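Local coordinates for putative acetyltransferase (Clostridium difficile, PDB 3DSB) that probably transfers an acyl group, most likely acetyl from acetyl-CoA, to an acceptor substrate, as GNAT-family enzymes do, at the interface of chains A and B. Coordinates in Å, arbitrary orientation; residue numbers count along the deposited sequence, not the author numbering. Chains: chain A/B, Putative acetyltransferase.

Contacts 1 and 2 are patches of one two-fold symmetric interface, their C-alpha centres about 21 Å apart, and each has a twin with the chains exchanged. In contact 1 strand 147-152 of chain B slots between strands 119-127 and 143-144 of chain A, so backbone hydrogen bonds carry most of it. In contact 2 the end of strand 65-77 and the loop after it, again from chain B, press on helix 38-50 of chain A, with side chains doing the work. The two patches, as given, share no residue. A strand exchange backed by a second, separate contact suggests a stable dimer, which the crystal alone does not prove.

Contact 1: the interface of chains A and B. Residues chain A 86, 122-126, 142-145, 149; chain B 148-151.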
# COMPACT_ATOMS: atom_id res chain seq x y z
N TRP A 86 2.38 2.97 5.54
CA TRP A 86 3.00 3.67 4.40
C TRP A 86 2.72 5.16 4.53
O TRP A 86 1.58 5.59 4.44
CB TRP A 86 2.41 3.17 3.07
CG TRP A 86 2.90 1.86 2.65
CD1 TRP A 86 2.55 0.63 3.14
CD2 TRP A 86 3.97 1.62 1.70
NE1 TRP A 86 3.27 -0.37 2.49
CE2 TRP A 86 4.13 0.21 1.58
CE3 TRP A 86 4.70 2.45 0.84
CZ2 TRP A 86 5.08 -0.37 0.72
CZ3 TRP A 86 5.65 1.88 0.01
CH2 TRP A 86 5.81 0.49 -0.07
N MSE A 122 7.61 0.36 8.35
CA MSE A 122 7.14 1.69 7.98
C MSE A 122 7.81 2.02 6.68
O MSE A 122 9.05 1.92 6.58
CB MSE A 122 7.51 2.73 9.06
CG MSE A 122 6.89 4.07 8.83
SE MSE A 122 7.45 5.29 10.24
CE MSE A 122 8.92 6.14 9.24
N ARG A 123 7.02 2.35 5.66
CA ARG A 123 7.54 2.49 4.30
C ARG A 123 7.05 3.73 3.61
O ARG A 123 6.09 4.32 4.05
CB ARG A 123 7.18 1.25 3.48
CG ARG A 123 7.95 0.03 3.94
CD ARG A 123 7.50 -1.25 3.24
NE ARG A 123 8.47 -2.29 3.55
CZ ARG A 123 8.34 -3.56 3.16
NH1 ARG A 123 7.28 -3.92 2.47
NH2 ARG A 123 9.28 -4.43 3.51
N LEU A 124 7.73 4.12 2.52
CA LEU A 124 7.17 5.14 1.65
C LEU A 124 7.75 4.93 0.27
O LEU A 124 8.81 4.26 0.11
CB LEU A 124 7.40 6.58 2.17
CG LEU A 124 8.84 7.06 2.34
CD1 LEU A 124 9.51 7.45 1.01
CD2 LEU A 124 8.90 8.26 3.32
N TYR A 125 7.11 5.51 -0.75
CA TYR A 125 7.75 5.57 -2.10
C TYR A 125 7.87 7.04 -2.50
O TYR A 125 7.01 7.87 -2.14
CB TYR A 125 7.03 4.69 -3.17
CG TYR A 125 5.55 5.05 -3.40
CD1 TYR A 125 5.20 6.05 -4.33
CD2 TYR A 125 4.53 4.46 -2.64
CE1 TYR A 125 3.86 6.45 -4.51
CE2 TYR A 125 3.18 4.81 -2.86
CZ TYR A 125 2.86 5.84 -3.77
OH TYR A 125 1.55 6.28 -3.98
N VAL A 126 8.92 7.35 -3.26
CA VAL A 126 9.19 8.71 -3.69
C VAL A 126 9.76 8.73 -5.10
O VAL A 126 10.47 7.80 -5.50
CB VAL A 126 10.14 9.40 -2.67
CG1 VAL A 126 11.52 8.70 -2.57
CG2 VAL A 126 10.29 10.91 -2.96
N MSE A 142 15.64 6.15 7.85
CA MSE A 142 14.88 5.49 6.81
C MSE A 142 15.77 5.35 5.57
O MSE A 142 16.39 6.34 5.11
CB MSE A 142 13.62 6.32 6.53
CG MSE A 142 12.58 5.56 5.81
SE MSE A 142 11.01 6.68 5.53
CE MSE A 142 9.69 5.26 5.62
N TYR A 143 15.86 4.14 5.03
CA TYR A 143 16.85 3.83 3.99
C TYR A 143 16.23 3.21 2.79
O TYR A 143 15.14 2.61 2.85
CB TYR A 143 17.99 2.93 4.54
CG TYR A 143 18.57 3.47 5.82
CD1 TYR A 143 19.43 4.55 5.78
CD2 TYR A 143 18.23 2.93 7.08
CE1 TYR A 143 19.99 5.10 6.96
CE2 TYR A 143 18.78 3.49 8.28
CZ TYR A 143 19.65 4.59 8.18
OH TYR A 143 20.24 5.18 9.31
N GLU A 144 16.90 3.41 1.67
CA GLU A 144 16.36 2.92 0.42
C GLU A 144 16.28 1.39 0.37
O GLU A 144 17.22 0.69 0.76
CB GLU A 144 17.24 3.46 -0.70
CG GLU A 144 16.74 3.17 -2.03
CD GLU A 144 17.55 3.90 -3.11
OE1 GLU A 144 18.62 4.51 -2.81
OE2 GLU A 144 17.07 3.88 -4.25
N CYS A 145 15.15 0.87 -0.11
CA CYS A 145 14.85 -0.57 -0.21
C CYS A 145 15.32 -1.15 -1.53
O CYS A 145 15.59 -0.41 -2.48
CB CYS A 145 13.33 -0.77 -0.19
SG CYS A 145 12.54 -0.24 1.29
N MSE A 149 9.17 -0.86 -8.40
CA MSE A 149 7.71 -0.89 -8.50
C MSE A 149 7.32 -1.04 -9.98
O MSE A 149 8.03 -0.53 -10.86
CB MSE A 149 7.16 0.40 -7.93
CG MSE A 149 7.07 0.33 -6.42
SE MSE A 149 6.62 2.02 -5.63
CE MSE A 149 5.27 2.55 -7.08
N ASN B 148 11.58 5.19 -5.95
CA ASN B 148 12.31 4.38 -4.96
C ASN B 148 11.46 4.19 -3.72
O ASN B 148 10.72 5.08 -3.34
CB ASN B 148 13.62 5.08 -4.56
CG ASN B 148 14.57 5.26 -5.73
OD1 ASN B 148 14.62 4.39 -6.61
ND2 ASN B 148 15.23 6.40 -5.79
N MSE B 149 11.59 3.01 -3.10
CA MSE B 149 10.98 2.76 -1.80
C MSE B 149 12.00 2.98 -0.69
O MSE B 149 13.20 2.72 -0.88
CB MSE B 149 10.41 1.36 -1.75
CG MSE B 149 9.07 1.27 -2.42
SE MSE B 149 8.44 -0.59 -2.52
CE MSE B 149 9.15 -1.22 -0.87
N TYR B 150 11.50 3.48 0.44
CA TYR B 150 12.31 3.64 1.65
C TYR B 150 11.63 2.94 2.81
O TYR B 150 10.38 2.83 2.83
CB TYR B 150 12.47 5.12 2.02
CG TYR B 150 13.49 5.82 1.14
CD1 TYR B 150 14.78 6.06 1.60
CD2 TYR B 150 13.16 6.24 -0.14
CE1 TYR B 150 15.75 6.66 0.80
CE2 TYR B 150 14.11 6.85 -0.96
CZ TYR B 150 15.41 7.06 -0.47
OH TYR B 150 16.39 7.68 -1.25
N GLU B 151 12.41 2.48 3.79
CA GLU B 151 11.79 1.84 4.96
C GLU B 151 12.57 2.14 6.22
O GLU B 151 13.81 2.33 6.20
CB GLU B 151 11.61 0.34 4.76
CG GLU B 151 12.84 -0.49 4.77
CD GLU B 151 12.54 -1.93 4.39
OE1 GLU B 151 11.34 -2.34 4.47
OE2 GLU B 151 13.52 -2.66 4.05
O HOH W 1 13.37 0.76 -3.82
O HOH W 2 10.02 -1.54 7.33
O HOH W 3 15.53 1.91 -5.25
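The ring of B:Tyr150 has A:Glu144 CA over one face, 3.6 Å above the plane and offset toward the rim, while A:Val126 CG1 meets its CE2 at 3.6 Å. A:Trp86 takes the CB of A:Arg123 over the centre of one face, and the selenium of the selenomethionine B:Met149 sits in plane at its edge, 3.8 Å from CH2. The A:Arg123 guanidinium has B:Glu151 OE1 at its edge: NE, which makes the salt bridge at 3.0 Å, and NH2 both donate side-on to this carboxylate oxygen. OE1 takes NH2 on its syn lone pair and NE from above the carboxylate plane, and the two groups' planes are 38° apart. B:Glu151 reaches there with CG in the crowded position between backbone N and carbonyl carbon (chi1 71°), its CG 3.5 Å from A:Cys145 SG.

Strand 147-152 of chain B is bonded antiparallel on both sides. B:Tyr150 N gives to A:Leu124 O at 2.8 Å, and the backbone N and O of B:Asn148 pair with the O and N of A:Val126. On the other side B:Glu151 pairs with A:Tyr143, and A:Cys145 N meets B:Met149 O at 2.8 Å, almost straight at hydrogen (176°) but above the carbonyl plane. Water 1 joins B:Met149 N to A:Cys145 O, and water 3 links B:Asn148 OD1 with A:Glu144 OE2. The inserted strand thus joins its GNAT-family neighbour's sheet and would hold the subunits together if this dimer forms in solution.

Contact 2: the interface of chains A and B. Residues chain A 40-41, 43-45, 47-48, 57, 71; chain B 76, 78-81.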
# COMPACT_ATOMS: atom_id res chain seq x y z
N VAL A 40 -11.77 16.62 -7.09
CA VAL A 40 -11.34 15.25 -6.83
C VAL A 40 -10.61 15.13 -5.49
O VAL A 40 -10.90 14.22 -4.69
CB VAL A 40 -10.42 14.76 -7.97
CG1 VAL A 40 -9.83 13.40 -7.66
CG2 VAL A 40 -11.19 14.75 -9.30
N LEU A 41 -9.70 16.06 -5.23
CA LEU A 41 -8.92 16.03 -4.00
C LEU A 41 -9.84 16.19 -2.78
O LEU A 41 -9.68 15.49 -1.77
CB LEU A 41 -7.87 17.15 -4.02
CG LEU A 41 -7.12 17.40 -2.71
CD1 LEU A 41 -6.30 16.15 -2.31
CD2 LEU A 41 -6.20 18.62 -2.88
N LYS A 43 -12.94 15.38 -2.44
CA LYS A 43 -13.65 14.12 -2.25
C LYS A 43 -12.72 13.05 -1.65
O LYS A 43 -13.13 12.27 -0.78
CB LYS A 43 -14.19 13.58 -3.58
CG LYS A 43 -15.40 14.36 -4.11
CD LYS A 43 -15.82 13.93 -5.49
CE LYS A 43 -16.95 14.83 -5.99
NZ LYS A 43 -17.20 14.59 -7.42
N GLY A 44 -11.48 13.01 -2.16
CA GLY A 44 -10.53 12.01 -1.66
C GLY A 44 -10.18 12.22 -0.21
O GLY A 44 -9.99 11.26 0.53
N VAL A 45 -9.96 13.47 0.19
CA VAL A 45 -9.63 13.75 1.60
C VAL A 45 -10.85 13.42 2.49
O VAL A 45 -10.71 12.79 3.53
CB VAL A 45 -9.25 15.23 1.78
CG1 VAL A 45 -9.08 15.58 3.28
CG2 VAL A 45 -7.96 15.48 1.03
N ALA A 47 -13.21 11.29 1.94
CA ALA A 47 -13.43 9.85 2.02
C ALA A 47 -12.48 9.26 3.07
O ALA A 47 -12.86 8.38 3.85
CB ALA A 47 -13.23 9.17 0.65
N LEU A 48 -11.24 9.73 3.08
CA LEU A 48 -10.28 9.23 4.04
C LEU A 48 -10.68 9.64 5.46
O LEU A 48 -10.63 8.83 6.39
CB LEU A 48 -8.88 9.73 3.64
CG LEU A 48 -7.63 8.99 4.10
CD1 LEU A 48 -6.44 9.49 3.27
CD2 LEU A 48 -7.40 9.22 5.57
N TYR A 57 -5.01 10.75 8.79
CA TYR A 57 -4.29 12.01 8.91
C TYR A 57 -4.07 12.32 10.36
O TYR A 57 -4.97 12.13 11.21
CB TYR A 57 -5.09 13.17 8.34
CG TYR A 57 -5.41 13.08 6.88
CD1 TYR A 57 -4.48 13.47 5.93
CD2 TYR A 57 -6.71 12.78 6.45
CE1 TYR A 57 -4.82 13.46 4.55
CE2 TYR A 57 -7.05 12.74 5.13
CZ TYR A 57 -6.10 13.10 4.17
OH TYR A 57 -6.49 13.04 2.85
N MSE A 71 0.04 11.94 6.54
CA MSE A 71 -0.96 10.93 6.18
C MSE A 71 -0.30 9.60 5.94
O MSE A 71 0.79 9.55 5.34
CB MSE A 71 -1.73 11.33 4.91
CG MSE A 71 -2.97 10.50 4.70
SE MSE A 71 -2.69 8.85 3.66
CE MSE A 71 -3.10 9.56 1.89
N TRP B 76 -5.44 3.82 -0.48
CA TRP B 76 -6.34 4.95 -0.80
C TRP B 76 -5.48 6.14 -1.25
O TRP B 76 -4.57 6.54 -0.53
CB TRP B 76 -7.21 5.33 0.40
CG TRP B 76 -8.18 6.43 0.03
CD1 TRP B 76 -8.09 7.79 0.35
CD2 TRP B 76 -9.33 6.29 -0.79
NE1 TRP B 76 -9.15 8.48 -0.26
CE2 TRP B 76 -9.91 7.58 -0.97
CE3 TRP B 76 -9.90 5.19 -1.44
CZ2 TRP B 76 -11.09 7.79 -1.71
CZ3 TRP B 76 -11.10 5.39 -2.18
CH2 TRP B 76 -11.65 6.68 -2.33
N ASP B 78 -5.91 10.00 -1.69
CA ASP B 78 -6.70 11.19 -1.54
C ASP B 78 -6.61 12.09 -2.77
O ASP B 78 -7.62 12.70 -3.21
CB ASP B 78 -6.40 11.92 -0.21
CG ASP B 78 -4.90 12.14 0.07
OD1 ASP B 78 -4.05 11.77 -0.77
OD2 ASP B 78 -4.61 12.73 1.14
N TRP B 79 -5.41 12.21 -3.32
CA TRP B 79 -5.22 13.09 -4.47
C TRP B 79 -6.07 12.64 -5.66
O TRP B 79 -6.54 13.51 -6.44
CB TRP B 79 -3.75 13.07 -4.90
CG TRP B 79 -2.80 13.74 -3.92
CD1 TRP B 79 -3.07 14.21 -2.66
CD2 TRP B 79 -1.42 14.04 -4.17
NE1 TRP B 79 -1.93 14.77 -2.11
CE2 TRP B 79 -0.90 14.68 -3.02
CE3 TRP B 79 -0.56 13.84 -5.28
CZ2 TRP B 79 0.43 15.10 -2.92
CZ3 TRP B 79 0.78 14.24 -5.18
CH2 TRP B 79 1.25 14.88 -4.01
N ARG B 80 -6.27 11.32 -5.82
CA ARG B 80 -6.98 10.79 -6.99
C ARG B 80 -8.41 10.32 -6.67
O ARG B 80 -9.16 9.89 -7.57
CB ARG B 80 -6.20 9.62 -7.55
CG ARG B 80 -4.82 10.03 -8.13
CD ARG B 80 -4.07 8.79 -8.57
NE ARG B 80 -2.73 9.08 -9.07
CZ ARG B 80 -2.45 9.15 -10.36
NH1 ARG B 80 -3.44 8.98 -11.25
NH2 ARG B 80 -1.21 9.41 -10.77
N ASN B 81 -8.78 10.38 -5.39
CA ASN B 81 -10.11 9.94 -4.97
C ASN B 81 -10.40 8.49 -5.42
O ASN B 81 -11.48 8.19 -6.01
CB ASN B 81 -11.22 10.88 -5.49
CG ASN B 81 -12.55 10.57 -4.84
OD1 ASN B 81 -12.61 10.15 -3.67
ND2 ASN B 81 -13.62 10.76 -5.58
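The turn after strand 65-77 of chain B docks here on helix 38-50 of chain A, a second patch of the possible dimer interface. B:Asp78 and B:Asn81 bury the most surface, followed almost equally by A:Val40 and B:Trp76. B:Asp78 has CG in the crowded position between backbone N and carbonyl carbon (chi1 49°), which sends its carboxylate toward A:Tyr57 and A:Met71. The selenomethionine, bent at chi2 and chi3, comes tip to tip, its CE methyl 3.6 Å from B:Asp78 OD1. That same oxygen also takes a weak bond from B:Trp79 N within the loop, which may help hold the carboxylate's rotation.

Where B:Asp78 works through a hydrogen bond, B:Asn81 works by packing. Its CG is anti to the backbone N (chi1 -169°), and the amide lies across A:Lys43, with ND2 3.5 Å from CB of the lysine. Its own CB touches A:Val40 CG1 at 3.6 Å. The valine methyl also rests on the backbone of B:Trp79 and B:Arg80.

B:Trp76 supplies an edge. With CG anti to the backbone N (chi1 -177°), the indole points its NE1 at the helix and donates to A:Gly44 O at 3.0 Å, near the ring plane and on a carbonyl lone pair. A:Ala47 CB packs on CZ2 at 3.5 Å, and A:Leu48 slides past with CD1 against CD1 of the indole. The phenol A:Tyr57 OH donates to B:Asp78 OD2 at 2.6 Å, on the anti lone pair away from OD1.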